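Local atomic coordinates of uncharacterized protein ygiD (Escherichia coli, PDB entry 2PW6), a protein that opens the aromatic ring of DOPA between carbons 4 and 5 in vitro, acting as a zinc-containing extradiol dioxygenase whose physiological substrate is unknown. Residues V65-T70 with A96-L101; W117-G122 with M138-I143; P148-F153 with G209-H214; W193-N198 with E256-G261. One frame throughout, in Å; residues are numbered along the deposited sequence.

Contact 1 of 4, residues V65-T70 with A96-L101; sequences VTAMET and ALAQRL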
# COMPACT_ATOMS: atom_id res chain seq x y z
N VAL A 65 3.10 14.25 -12.95
CA VAL A 65 2.84 15.33 -12.01
C VAL A 65 1.32 15.36 -11.82
O VAL A 65 0.57 15.17 -12.78
CB VAL A 65 3.37 16.70 -12.56
CG1 VAL A 65 2.68 17.90 -11.93
CG2 VAL A 65 4.84 16.84 -12.42
N THR A 66 0.85 15.55 -10.59
CA THR A 66 -0.56 15.76 -10.32
C THR A 66 -0.73 17.09 -9.60
O THR A 66 0.10 17.47 -8.81
CB THR A 66 -1.20 14.69 -9.41
OG1 THR A 66 -0.82 14.93 -8.05
CG2 THR A 66 -0.79 13.30 -9.81
N ALA A 67 -1.81 17.80 -9.86
CA ALA A 67 -2.11 18.98 -9.07
C ALA A 67 -3.13 18.62 -8.02
O ALA A 67 -3.52 19.46 -7.22
CB ALA A 67 -2.59 20.11 -9.94
N MSE A 68 -3.55 17.35 -8.01
CA MSE A 68 -4.41 16.79 -6.96
C MSE A 68 -5.81 17.44 -6.90
O MSE A 68 -6.24 17.90 -5.84
CB MSE A 68 -3.73 16.86 -5.59
CG MSE A 68 -2.46 16.03 -5.50
SE MSE A 68 -1.59 16.12 -3.79
CE MSE A 68 -2.93 15.34 -2.65
N GLU A 69 -6.50 17.44 -8.04
CA GLU A 69 -7.86 17.96 -8.15
C GLU A 69 -8.93 16.86 -7.99
O GLU A 69 -10.04 16.98 -8.53
CB GLU A 69 -8.03 18.68 -9.51
N THR A 70 -8.57 15.79 -7.27
CA THR A 70 -9.48 14.66 -7.01
C THR A 70 -8.80 13.57 -6.19
O THR A 70 -9.43 12.58 -5.80
CB THR A 70 -10.05 14.08 -8.33
N ALA A 96 -1.05 25.83 -9.90
CA ALA A 96 0.02 26.79 -10.22
C ALA A 96 1.43 26.17 -10.10
O ALA A 96 2.27 26.28 -11.01
CB ALA A 96 -0.07 28.05 -9.35
N LEU A 97 1.68 25.52 -8.97
CA LEU A 97 2.94 24.78 -8.79
C LEU A 97 3.09 23.66 -9.82
O LEU A 97 4.18 23.47 -10.35
CB LEU A 97 3.08 24.24 -7.37
CG LEU A 97 4.30 23.37 -7.07
CD1 LEU A 97 5.64 23.97 -7.55
CD2 LEU A 97 4.35 23.05 -5.59
N ALA A 98 2.01 22.95 -10.13
CA ALA A 98 2.07 21.88 -11.17
C ALA A 98 2.52 22.35 -12.53
O ALA A 98 3.34 21.69 -13.19
CB ALA A 98 0.78 21.14 -11.29
N GLN A 99 1.99 23.51 -12.97
CA GLN A 99 2.32 24.11 -14.26
C GLN A 99 3.74 24.61 -14.23
O GLN A 99 4.51 24.43 -15.20
CB GLN A 99 1.34 25.27 -14.54
CG GLN A 99 1.76 26.31 -15.60
CD GLN A 99 0.77 27.52 -15.64
OE1 GLN A 99 -0.41 27.39 -15.27
NE2 GLN A 99 1.27 28.67 -16.05
N ARG A 100 4.09 25.23 -13.11
CA ARG A 100 5.46 25.68 -12.90
C ARG A 100 6.49 24.51 -12.89
O ARG A 100 7.60 24.66 -13.37
CB ARG A 100 5.53 26.55 -11.63
CG ARG A 100 6.94 26.95 -11.19
CD ARG A 100 7.69 27.92 -12.13
NE ARG A 100 9.06 28.15 -11.64
CZ ARG A 100 10.18 27.99 -12.35
NH1 ARG A 100 10.14 27.60 -13.63
NH2 ARG A 100 11.35 28.24 -11.78
N LEU A 101 6.07 23.35 -12.40
CA LEU A 101 6.87 22.11 -12.44
C LEU A 101 7.03 21.64 -13.87
O LEU A 101 8.15 21.34 -14.31
CB LEU A 101 6.22 21.02 -11.58
CG LEU A 101 7.05 19.93 -10.89
CD1 LEU A 101 8.52 20.29 -10.74
CD2 LEU A 101 6.45 19.74 -9.54
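Ala67 and Ala98 mark the closest backbone approach, CA to CA 5.5 Å, where the chain leaving strand 63-66 passes helix 95-105. No hydrogen bond crosses between 65-70 and 96-101; the join is made by a few small apolar groups. At its middle stands CB of Ala98, pointing at the strand. Two methyls close on it: Ala67 CB comes within 3.8 Å of Ala98 CB, and Val65 CG1 lies the same 3.8 Å from Ala98 CB. These two methyls come from residues that flank Thr66, whose CB turns to the other side of the chain. The small alanines at the centre are consistent with so close an approach.

Val65 splits its two branches between successive turns of the helix. With chi1 at 158°, CG1 stands anti to the backbone N and drops onto Ala98, where it also brushes the carbonyl, 4.0 Å from Ala98 O. CG2, anti to the carbonyl carbon, goes instead to Leu101 and meets its branch point, Val65 CG2 to Leu101 CG being 4.1 Å. The Val65 and Leu101 side chains cross obliquely.

Strand 63-66 runs between strands 110-113 and 138-144, and Val65 also packs on Leu112 and Leu141 of these neighbours. Ala98 and Leu101 both rest on Val139, and Leu97 and Leu101 extend the cover to Val52 of strand 50-60. Helix 95-105 therefore lies over one face of the main mixed sheet near its 110-113 edge, while Thr66 turns to the face where Trp117 packs.

Contact 2 of 4, residues W117-G122 with M138-I143; sequences WGFDHG and MVQLSI. With ZN (zinc ion), chain C.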
# COMPACT_ATOMS: atom_id res chain seq x y z
N TRP A 117 -2.71 10.92 -6.71
CA TRP A 117 -2.37 9.49 -6.49
C TRP A 117 -2.47 9.16 -5.02
O TRP A 117 -2.09 9.96 -4.17
CB TRP A 117 -0.94 9.19 -6.93
CG TRP A 117 -0.61 9.63 -8.32
CD1 TRP A 117 -1.43 9.54 -9.45
CD2 TRP A 117 0.60 10.24 -8.75
NE1 TRP A 117 -0.77 10.05 -10.53
CE2 TRP A 117 0.47 10.50 -10.14
CE3 TRP A 117 1.78 10.61 -8.11
CZ2 TRP A 117 1.48 11.08 -10.87
CZ3 TRP A 117 2.77 11.18 -8.84
CH2 TRP A 117 2.64 11.40 -10.19
N GLY A 118 -2.95 7.98 -4.68
CA GLY A 118 -2.93 7.57 -3.27
C GLY A 118 -1.53 7.69 -2.68
O GLY A 118 -0.52 7.49 -3.36
N PHE A 119 -1.46 8.07 -1.40
CA PHE A 119 -0.21 8.12 -0.67
C PHE A 119 0.08 6.74 -0.10
O PHE A 119 -0.78 6.14 0.55
CB PHE A 119 -0.30 9.15 0.47
CG PHE A 119 -0.33 10.58 0.01
CD1 PHE A 119 0.85 11.30 -0.14
CD2 PHE A 119 -1.53 11.21 -0.30
CE1 PHE A 119 0.85 12.62 -0.57
CE2 PHE A 119 -1.55 12.54 -0.74
CZ PHE A 119 -0.36 13.24 -0.88
N ASP A 120 1.27 6.21 -0.35
CA ASP A 120 1.75 5.04 0.41
C ASP A 120 1.70 5.26 1.94
O ASP A 120 1.81 6.39 2.41
CB ASP A 120 3.17 4.68 -0.02
CG ASP A 120 4.10 5.83 0.06
OD1 ASP A 120 4.08 6.70 -0.82
OD2 ASP A 120 4.91 5.86 0.97
N HIS A 121 1.54 4.18 2.72
CA HIS A 121 1.51 4.29 4.18
C HIS A 121 2.67 5.07 4.79
O HIS A 121 2.48 5.86 5.74
CB HIS A 121 1.45 2.93 4.86
CG HIS A 121 0.08 2.57 5.31
ND1 HIS A 121 -0.69 1.63 4.66
CD2 HIS A 121 -0.67 3.04 6.34
CE1 HIS A 121 -1.85 1.51 5.29
NE2 HIS A 121 -1.87 2.37 6.30
N GLY A 122 3.86 4.83 4.25
CA GLY A 122 5.07 5.48 4.71
C GLY A 122 5.05 6.98 4.49
O GLY A 122 5.49 7.74 5.36
N MSE A 138 -0.15 21.34 -2.45
CA MSE A 138 0.71 20.22 -2.75
C MSE A 138 0.57 19.71 -4.17
O MSE A 138 -0.50 19.75 -4.76
CB MSE A 138 0.43 19.10 -1.75
CG MSE A 138 1.48 18.05 -1.64
SE MSE A 138 1.07 16.85 -0.11
CE MSE A 138 2.07 17.75 1.28
N VAL A 139 1.70 19.24 -4.69
CA VAL A 139 1.85 18.54 -5.96
C VAL A 139 2.60 17.20 -5.72
O VAL A 139 3.55 17.13 -4.94
CB VAL A 139 2.58 19.50 -6.94
CG1 VAL A 139 3.29 18.78 -8.00
CG2 VAL A 139 1.55 20.52 -7.57
N GLN A 140 2.16 16.12 -6.36
CA GLN A 140 2.94 14.87 -6.41
C GLN A 140 3.77 14.75 -7.71
O GLN A 140 3.27 15.04 -8.80
CB GLN A 140 2.02 13.67 -6.26
CG GLN A 140 1.19 13.70 -4.98
CD GLN A 140 -0.02 12.84 -5.09
OE1 GLN A 140 -0.84 13.03 -6.00
NE2 GLN A 140 -0.15 11.87 -4.20
N LEU A 141 5.04 14.39 -7.56
CA LEU A 141 5.95 14.14 -8.66
C LEU A 141 6.40 12.66 -8.64
O LEU A 141 6.72 12.12 -7.57
CB LEU A 141 7.18 15.05 -8.55
CG LEU A 141 8.27 14.86 -9.62
CD1 LEU A 141 7.76 15.30 -11.04
CD2 LEU A 141 9.50 15.63 -9.21
N SER A 142 6.41 12.01 -9.80
CA SER A 142 6.73 10.59 -9.88
C SER A 142 8.18 10.41 -10.36
O SER A 142 8.81 11.35 -10.89
CB SER A 142 5.75 9.85 -10.78
OG SER A 142 6.05 10.06 -12.14
N ILE A 143 8.72 9.21 -10.15
CA ILE A 143 10.13 8.93 -10.44
C ILE A 143 10.16 8.14 -11.74
O ILE A 143 9.52 7.13 -11.84
CB ILE A 143 10.81 8.13 -9.24
CG1 ILE A 143 10.95 9.02 -8.00
CG2 ILE A 143 12.19 7.56 -9.63
CD1 ILE A 143 10.87 8.25 -6.68
ZN ZN C . 0.14 -0.08 3.02
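The loop leading into helix 121-130, next to the metal centre of this LigB-type enzyme, is hydrogen-bonded to strand 138-144 through one side chain, Gln140, which grips the backbone of Trp117 with both ends of its amide. Trp117 N gives a hydrogen bond to Gln140 OE1 (2.9 Å, N-H...O 158°), and Gln140 NE2 returns one to Trp117 O (2.7 Å, 169°). That carbonyl oxygen lies only 4° out of the amide plane, so the pair of bonds fixes the rotation of the amide. OE1 is also bonded by Thr66 OG1.

Phe119 slips beneath this clamp: Gln140 NE2 sits over one face of its ring, offset toward the rim, 3.6 Å from Phe119 CZ. The same corner of the ring takes a Met-aromatic contact from selenomethionine Met138, SE to Phe119 CZ 4.0 Å, approached obliquely. Farther along the strand the indole of Trp117 lies against Gln140 and Ser142, with Trp117 CE3 3.6 Å from Gln140 CB and Trp117 CH2 3.5 Å from Ser142 CB. Its NE1 is bonded to Asp113.

An alanine in place of Gln140 would probably leave the N and O of Trp117 without these buried partners and open a gap over Phe119.

Past the clamp, Asp120 caps helix 121-130 at Ser123 N and touches His22 and His57, which with His234 bind a zinc ion. His121 ND1 holds a different zinc ion at 2.5 Å, shared with His121 of the second subunit. A loop tied to the central sheet thus forms part of the surround of the histidine metal site in this dioxygenase fold.

Contact 3 of 4, residues P148-F153 with G209-H214; sequences PAAWHF and GPVEQH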
# COMPACT_ATOMS: atom_id res chain seq x y z
N PRO A 148 18.56 6.48 -15.47
CA PRO A 148 19.60 6.13 -14.52
C PRO A 148 19.73 7.12 -13.38
O PRO A 148 19.24 8.25 -13.48
CB PRO A 148 20.89 6.16 -15.38
CG PRO A 148 20.58 7.24 -16.45
CD PRO A 148 19.12 7.02 -16.74
N ALA A 149 20.46 6.70 -12.34
CA ALA A 149 20.64 7.45 -11.11
C ALA A 149 21.11 8.91 -11.27
O ALA A 149 20.72 9.78 -10.47
CB ALA A 149 21.61 6.70 -10.17
N ALA A 150 22.00 9.13 -12.25
CA ALA A 150 22.57 10.42 -12.57
C ALA A 150 21.48 11.42 -13.02
O ALA A 150 21.49 12.59 -12.66
CB ALA A 150 23.64 10.25 -13.68
N TRP A 151 20.53 10.89 -13.79
CA TRP A 151 19.39 11.61 -14.30
C TRP A 151 18.47 12.08 -13.15
O TRP A 151 18.09 13.26 -13.08
CB TRP A 151 18.66 10.70 -15.32
CG TRP A 151 17.60 11.39 -16.11
CD1 TRP A 151 17.73 11.93 -17.38
CD2 TRP A 151 16.24 11.61 -15.71
NE1 TRP A 151 16.52 12.46 -17.78
CE2 TRP A 151 15.59 12.28 -16.78
CE3 TRP A 151 15.51 11.30 -14.55
CZ2 TRP A 151 14.24 12.65 -16.72
CZ3 TRP A 151 14.16 11.66 -14.49
CH2 TRP A 151 13.54 12.33 -15.58
N HIS A 152 18.14 11.16 -12.25
CA HIS A 152 17.40 11.52 -11.04
C HIS A 152 18.13 12.54 -10.18
O HIS A 152 17.48 13.41 -9.60
CB HIS A 152 17.06 10.28 -10.25
CG HIS A 152 16.29 9.28 -11.06
ND1 HIS A 152 14.97 9.46 -11.39
CD2 HIS A 152 16.68 8.13 -11.67
CE1 HIS A 152 14.56 8.44 -12.12
NE2 HIS A 152 15.58 7.62 -12.31
N PHE A 153 19.46 12.45 -10.11
CA PHE A 153 20.26 13.51 -9.47
C PHE A 153 20.10 14.85 -10.22
O PHE A 153 19.90 15.89 -9.59
CB PHE A 153 21.75 13.11 -9.35
CG PHE A 153 22.61 14.12 -8.57
CD1 PHE A 153 22.82 13.96 -7.21
CD2 PHE A 153 23.19 15.21 -9.21
CE1 PHE A 153 23.61 14.88 -6.50
CE2 PHE A 153 23.95 16.14 -8.50
CZ PHE A 153 24.16 15.96 -7.14
N GLY A 209 31.65 17.24 -7.06
CA GLY A 209 32.39 16.92 -8.28
C GLY A 209 31.44 16.57 -9.41
O GLY A 209 30.24 16.82 -9.31
N PRO A 210 31.97 15.96 -10.50
CA PRO A 210 31.09 15.55 -11.61
C PRO A 210 30.08 14.50 -11.17
O PRO A 210 30.46 13.54 -10.49
CB PRO A 210 32.05 14.96 -12.65
CG PRO A 210 33.43 15.41 -12.24
CD PRO A 210 33.38 15.61 -10.75
N VAL A 211 28.82 14.68 -11.56
CA VAL A 211 27.69 13.80 -11.21
C VAL A 211 28.00 12.32 -11.48
O VAL A 211 27.80 11.47 -10.61
CB VAL A 211 26.36 14.28 -11.92
CG1 VAL A 211 26.55 14.36 -13.44
CG2 VAL A 211 25.16 13.40 -11.56
N GLU A 212 28.52 12.05 -12.67
CA GLU A 212 28.90 10.72 -13.13
C GLU A 212 29.86 9.99 -12.20
O GLU A 212 29.91 8.76 -12.20
CB GLU A 212 29.54 10.82 -14.52
CG GLU A 212 28.60 11.31 -15.62
CD GLU A 212 27.43 10.35 -15.90
OE1 GLU A 212 26.51 10.26 -15.05
OE2 GLU A 212 27.43 9.70 -16.98
N GLN A 213 30.63 10.75 -11.42
CA GLN A 213 31.57 10.19 -10.47
C GLN A 213 31.08 10.28 -9.01
O GLN A 213 31.85 9.99 -8.08
CB GLN A 213 32.97 10.84 -10.60
CG GLN A 213 33.39 11.35 -12.00
CD GLN A 213 33.66 10.24 -13.03
OE1 GLN A 213 33.69 9.05 -12.70
NE2 GLN A 213 33.85 10.64 -14.29
N HIS A 214 29.82 10.67 -8.78
CA HIS A 214 29.28 10.75 -7.41
C HIS A 214 29.06 9.34 -6.85
O HIS A 214 28.37 8.53 -7.47
CB HIS A 214 27.97 11.55 -7.37
CG HIS A 214 27.59 12.09 -6.03
ND1 HIS A 214 27.49 11.31 -4.90
CD2 HIS A 214 27.25 13.35 -5.64
CE1 HIS A 214 27.12 12.05 -3.87
NE2 HIS A 214 26.98 13.29 -4.29
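Val211 meets Ala150 and Phe153 where a short 3-10 turn leans on the first turn of helix 149-159, and it is the chief contributor from the 209-214 side. The turn is set up just before it: Pro210 O accepts a backbone hydrogen bond from Gln213 N, closing the turn, and Val211 points at the helix. Its CG2 does the touching. Chi1 of 56° sets CG1 between the backbone N and the carbonyl carbon, which leaves CG2 anti to the N and against the helix, 3.6 Å from Phe153 CD2. The same methyl is 4.1 Å from Ala150 CB and 3.9 Å from Ala150 O, so it is lodged between two residues a helical turn apart. The Phe153 and Val211 side chains lie antiparallel, each running past the other.

Glu212 starts off away from the helix, but its chain bends at chi2 (-64°) and comes back, leaving Glu212 OE1 3.2 Å from Ala150 CB. Its backbone O is bonded to the side chain of Asn218.

His214 ends the turn, its N bonded to Val211 O. Its imidazole approaches the far side of Phe153, CD2 of His214 being 4.0 Å from CE1 of Phe153. The side chains cross at about a right angle, with the ring planes at 50°, an oblique aromatic pair. The imidazole is steadied by a bond from Leu216 N to its ND1, and Trp207 meets the ring as well.

Val217 adds to the apolar patch by touching both Ala150 and Phe153. The result is helix-to-loop packing, away from the zinc sites, by which the segment between helices 192-202 and 225-228 is laid against the start of helix 149-159.

Contact 4 of 4, residues W193-N198 with E256-G261; sequences WATSFN and EGIEMG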
# COMPACT_ATOMS: atom_id res chain seq x y z
N TRP A 193 25.87 -5.74 6.86
CA TRP A 193 25.86 -5.24 5.50
C TRP A 193 24.94 -4.00 5.38
O TRP A 193 25.27 -3.04 4.70
CB TRP A 193 25.49 -6.37 4.50
CG TRP A 193 24.13 -6.95 4.73
CD1 TRP A 193 23.83 -8.03 5.48
CD2 TRP A 193 22.89 -6.46 4.20
NE1 TRP A 193 22.47 -8.25 5.47
CE2 TRP A 193 21.87 -7.30 4.69
CE3 TRP A 193 22.53 -5.38 3.37
CZ2 TRP A 193 20.53 -7.12 4.36
CZ3 TRP A 193 21.19 -5.19 3.06
CH2 TRP A 193 20.21 -6.06 3.55
N ALA A 194 23.82 -4.02 6.09
CA ALA A 194 22.94 -2.84 6.19
C ALA A 194 23.68 -1.62 6.72
O ALA A 194 23.58 -0.53 6.12
CB ALA A 194 21.67 -3.15 7.00
N THR A 195 24.41 -1.77 7.84
CA THR A 195 25.19 -0.67 8.46
C THR A 195 26.31 -0.25 7.53
O THR A 195 26.56 0.95 7.33
CB THR A 195 25.77 -1.08 9.85
OG1 THR A 195 24.71 -1.22 10.80
CG2 THR A 195 26.73 -0.04 10.36
N SER A 196 27.00 -1.24 6.96
CA SER A 196 28.00 -0.96 5.93
C SER A 196 27.46 -0.01 4.81
O SER A 196 28.00 1.09 4.62
CB SER A 196 28.55 -2.26 5.32
OG SER A 196 29.69 -2.01 4.51
N PHE A 197 26.40 -0.42 4.09
CA PHE A 197 25.91 0.42 2.97
C PHE A 197 25.43 1.77 3.46
O PHE A 197 25.73 2.80 2.85
CB PHE A 197 24.83 -0.26 2.13
CG PHE A 197 24.38 0.56 0.93
CD1 PHE A 197 25.12 0.54 -0.26
CD2 PHE A 197 23.23 1.37 1.00
CE1 PHE A 197 24.71 1.32 -1.37
CE2 PHE A 197 22.81 2.13 -0.10
CZ PHE A 197 23.56 2.11 -1.29
N ASN A 198 24.72 1.78 4.58
CA ASN A 198 24.21 3.01 5.18
C ASN A 198 25.30 4.04 5.48
O ASN A 198 25.13 5.24 5.20
CB ASN A 198 23.44 2.67 6.45
CG ASN A 198 22.43 3.74 6.82
OD1 ASN A 198 21.40 3.91 6.14
ND2 ASN A 198 22.71 4.45 7.90
N GLU A 256 17.89 9.14 12.25
CA GLU A 256 18.51 8.04 11.55
C GLU A 256 18.33 6.83 12.39
O GLU A 256 17.89 6.93 13.50
CB GLU A 256 19.97 8.31 11.29
CG GLU A 256 20.86 7.87 12.42
CD GLU A 256 22.29 8.24 12.20
OE1 GLU A 256 23.03 7.45 11.61
OE2 GLU A 256 22.68 9.33 12.63
N GLY A 257 18.62 5.67 11.83
CA GLY A 257 18.13 4.44 12.40
C GLY A 257 18.08 3.31 11.41
O GLY A 257 17.88 3.52 10.26
N ILE A 258 18.30 2.10 11.87
CA ILE A 258 18.05 0.97 11.05
C ILE A 258 17.17 0.07 11.83
O ILE A 258 17.57 -0.44 12.83
CB ILE A 258 19.30 0.21 10.72
CG1 ILE A 258 20.30 1.12 10.05
CG2 ILE A 258 18.98 -0.91 9.81
CD1 ILE A 258 21.39 0.43 9.44
N GLU A 259 15.97 -0.10 11.35
CA GLU A 259 14.98 -0.95 12.01
C GLU A 259 14.85 -2.32 11.34
O GLU A 259 15.10 -2.47 10.15
CB GLU A 259 13.60 -0.27 12.02
CG GLU A 259 13.56 1.02 12.76
CD GLU A 259 13.75 0.84 14.25
OE1 GLU A 259 13.23 -0.15 14.81
OE2 GLU A 259 14.41 1.69 14.85
N MSE A 260 14.44 -3.30 12.13
CA MSE A 260 14.22 -4.67 11.67
C MSE A 260 15.36 -5.26 10.85
O MSE A 260 15.12 -6.00 9.90
CB MSE A 260 12.89 -4.77 10.93
CG MSE A 260 11.70 -4.37 11.80
SE MSE A 260 10.02 -4.27 10.82
CE MSE A 260 10.34 -2.59 9.89
N GLY A 261 16.59 -4.90 11.22
CA GLY A 261 17.79 -5.40 10.59
C GLY A 261 18.20 -4.71 9.29
O GLY A 261 19.38 -4.47 9.07
O HOH W 1 20.29 5.38 9.27
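Ile258 supplies the apolar part of the contact by pushing its end methyl against Ala194, Thr195 and Asn198 of helix 192-202. The side chain is extended, with chi2 at -167° carrying CD1 away from the strand and onto the helix. There CD1 lies 3.9 Å from Thr195 OG1 and 4.1 Å from Ala194 O, while the CB atoms of Ala194 and Asn198 are each 4.3 Å from Ile258 CD1. One methyl therefore rests on a full turn of helix, and the Thr195 and Ile258 side chains cross at about a right angle.

A second van der Waals contact involves backbone: Ala194 CB faces the carbonyl of Gly261, 3.4 Å from Gly261 O. That glycine has a positive phi of 82°, as the chain turns there, and its backbone is also bonded to Tyr191 just ahead of the helix.

Polar links between the segments run through water. A single water molecule accepts a hydrogen bond from Asn198 ND2 at 2.9 Å and another from Gly257 N at 3.1 Å, bridging the helix side chain and the backbone just before strand 258-259. The other end of the Asn198 amide is held too, OD1 being bonded to Ser264 OG, so both ends of the amide are engaged. At the same end of the interface Glu256 forms a salt bridge with Lys202, farther along the helix.

Strands 258-259 and 263-264 form a small antiparallel beta hairpin, separate from the main sheet. What is seen here is that hairpin docked on the flank of helix 192-202, with the Asn198 side chain about 10 Å from that of the zinc ligand His177.

How the contacts relate
Contacts 1 and 2 are neighbours, their centres 12 Å apart, and work on adjacent strands of the main mixed sheet: contact 1 puts helix 95-105 on strand 63-66, and contact 2 hangs a loop on strand 138-144. Contact 3 follows directly in the chain, since strand 138-144 leads into helix 149-159; Ile143 CG2 touches His152 CE1 at 3.5 Å. Contact 4 lies across the chain's centre from contacts 1 and 2, about 35 Å from contact 1 between centres. The first three contacts come in series, whereas contacts 3 and 4 interleave, knitting the later part of the chain together. All four belong to one catalytic LigB domain, whose zinc histidines lie closest to contacts 2 and 4.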